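PDB 4ZM8: salivary cystatin-L from Ixodes scapularis, which inhibits papain-like cysteine proteinases, among them host cathepsins L and S, suppressing host immune responses and aiding tick feeding. Local coordinates for the interface of chains A and B. Coordinates in Å, arbitrary orientation; residue numbers count along the deposited sequence, not the author numbering. Chains: chain A/B, Putative secreted cystatin.

The interface of chains A and B. Residues chain A 22-23, 27, 45-49; chain B 61-63.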
loop_
_atom_site.group_PDB
_atom_site.type_symbol
_atom_site.label_atom_id
_atom_site.label_comp_id
_atom_site.label_asym_id
_atom_site.label_seq_id
_atom_site.Cartn_x
_atom_site.Cartn_y
_atom_site.Cartn_z
ATOM N N LEU A 22 -14.252 8.946 -10.930
ATOM C CA LEU A 22 -12.999 8.520 -10.328
ATOM C C LEU A 22 -11.836 8.809 -11.250
ATOM O O LEU A 22 -10.727 9.091 -10.799
ATOM C CB LEU A 22 -13.048 7.030 -9.973
ATOM C CG LEU A 22 -13.124 6.795 -8.456
ATOM C CD1 LEU A 22 -14.075 7.785 -7.808
ATOM C CD2 LEU A 22 -13.551 5.368 -8.137
ATOM N N ALA A 23 -12.103 8.748 -12.549
ATOM C CA ALA A 23 -11.076 8.986 -13.547
ATOM C C ALA A 23 -10.747 10.481 -13.605
ATOM O O ALA A 23 -9.603 10.872 -13.825
ATOM C CB ALA A 23 -11.527 8.465 -14.900
ATOM N N THR A 27 -7.164 11.968 -12.473
ATOM C CA THR A 27 -6.411 12.724 -13.475
ATOM C C THR A 27 -6.095 14.149 -13.041
ATOM O O THR A 27 -4.970 14.626 -13.214
ATOM C CB THR A 27 -7.161 12.805 -14.811
ATOM O OG1 THR A 27 -7.503 11.486 -15.253
ATOM C CG2 THR A 27 -6.281 13.445 -15.845
ATOM N N GLU A 45 -10.858 9.730 -22.657
ATOM C CA GLU A 45 -11.653 8.507 -22.620
ATOM C C GLU A 45 -11.288 7.492 -21.568
ATOM O O GLU A 45 -10.124 7.158 -21.391
ATOM C CB GLU A 45 -11.592 7.799 -23.964
ATOM C CG GLU A 45 -12.502 6.611 -24.010
ATOM C CD GLU A 45 -12.801 6.192 -25.416
ATOM O OE1 GLU A 45 -13.744 6.767 -26.001
ATOM O OE2 GLU A 45 -12.087 5.302 -25.936
ATOM N N VAL A 46 -12.310 6.974 -20.895
ATOM C CA VAL A 46 -12.168 5.780 -20.067
ATOM C C VAL A 46 -12.169 4.523 -20.939
ATOM O O VAL A 46 -13.210 4.023 -21.370
ATOM C CB VAL A 46 -13.292 5.651 -19.030
ATOM C CG1 VAL A 46 -13.121 4.367 -18.229
ATOM C CG2 VAL A 46 -13.331 6.860 -18.124
ATOM N N VAL A 47 -10.975 4.024 -21.183
ATOM C CA VAL A 47 -10.766 2.827 -21.956
ATOM C C VAL A 47 -11.181 1.574 -21.182
ATOM O O VAL A 47 -12.075 0.849 -21.605
ATOM C CB VAL A 47 -9.300 2.718 -22.349
ATOM C CG1 VAL A 47 -9.086 1.510 -23.226
ATOM C CG2 VAL A 47 -8.854 4.010 -23.029
ATOM N N LYS A 48 -10.531 1.320 -20.046
ATOM C CA LYS A 48 -10.812 0.109 -19.271
ATOM C C LYS A 48 -10.943 0.349 -17.760
ATOM O O LYS A 48 -10.305 1.237 -17.185
ATOM C CB LYS A 48 -9.727 -0.948 -19.512
ATOM C CG LYS A 48 -10.241 -2.383 -19.309
ATOM C CD LYS A 48 -9.140 -3.367 -18.935
ATOM C CE LYS A 48 -8.017 -3.394 -19.950
ATOM N NZ LYS A 48 -6.990 -4.411 -19.570
ATOM N N VAL A 49 -11.781 -0.465 -17.125
ATOM C CA VAL A 49 -11.999 -0.394 -15.688
ATOM C C VAL A 49 -11.994 -1.784 -15.057
ATOM O O VAL A 49 -12.874 -2.604 -15.339
ATOM C CB VAL A 49 -13.330 0.299 -15.348
ATOM C CG1 VAL A 49 -13.621 0.188 -13.859
ATOM C CG2 VAL A 49 -13.287 1.738 -15.759
ATOM N N LEU B 61 -7.606 1.861 -13.621
ATOM C CA LEU B 61 -8.205 2.640 -14.691
ATOM C C LEU B 61 -7.248 2.810 -15.853
ATOM O O LEU B 61 -6.175 3.393 -15.701
ATOM C CB LEU B 61 -8.625 4.008 -14.166
ATOM C CG LEU B 61 -9.546 3.912 -12.959
ATOM C CD1 LEU B 61 -9.830 5.279 -12.415
ATOM C CD2 LEU B 61 -10.819 3.207 -13.329
ATOM N N THR B 62 -7.625 2.294 -17.018
ATOM C CA THR B 62 -6.845 2.540 -18.219
ATOM C C THR B 62 -7.517 3.723 -18.894
ATOM O O THR B 62 -8.738 3.741 -19.041
ATOM C CB THR B 62 -6.775 1.308 -19.146
ATOM O OG1 THR B 62 -6.071 0.250 -18.482
ATOM C CG2 THR B 62 -6.041 1.641 -20.416
ATOM N N LEU B 63 -6.736 4.734 -19.254
ATOM C CA LEU B 63 -7.329 6.009 -19.624
ATOM C C LEU B 63 -6.646 6.624 -20.824
ATOM O O LEU B 63 -5.439 6.458 -21.010
ATOM C CB LEU B 63 -7.273 7.011 -18.445
ATOM C CG LEU B 63 -8.021 6.768 -17.127
ATOM C CD1 LEU B 63 -7.836 7.950 -16.213
ATOM C CD2 LEU B 63 -9.511 6.459 -17.297
#
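The flat groups where A:Lys48 meets B:Thr62 are peptide groups of two antiparallel strands, joined at their edges, with side chains over both sheet faces. B:Thr62 N donates to A:Lys48 O at 2.9 Å, fairly straight with 161° at the hydrogen. In return, B:Thr62 O receives A:Lys48 N at 3.2 Å. In both bonds the donor is tilted out of the carbonyl plane, by 35° in the second and somewhat less in the first. A:Val47 is an extra residue in chain A, departing from extended geometry and turning its side chain to the same face as that of A:Lys48. This is a beta bulge: B:Thr62 O lies opposite the N atoms of both bulge residues, and its bond from A:Val47 N is weak.

On one face B:Leu61 and B:Leu63 point toward the helix of chain A. B:Leu63 has CG anti to its carbonyl carbon (chi1 -64°), and its tip lies against the helix: methyl CD2 meets A:Ala23 CB at 3.7 Å, while CD1 touches the hydroxyl A:Thr27 OG1. That hydroxyl hydrogen-bonds back to A:Ala23 O one helical turn earlier. B:Leu61 divides its methyls, CD1 resting on the A:Ala23 backbone and CD2 lying alongside A:Val49 CG2 at 3.8 Å. The small A:Ala23 side chain leaves little bulk between the helix and the two leucines, which may allow their close approach.

On the opposite face B:Thr62 CB packs on A:Lys48 CB at 3.7 Å, and its methyl CG2, anti to the backbone N, reaches across to A:Val47 CB at 3.9 Å.

Such dimers form in vitro, probably not in vivo, and are predicted to be inactive. The patch joins helix 17-32 and the start of strand 45-68 of chain A to the later part of strand 45-68 of chain B, rebuilding the cystatin helix-on-sheet packing from two chains, as in a domain-swapped dimer. Its twin lies across the two-fold axis.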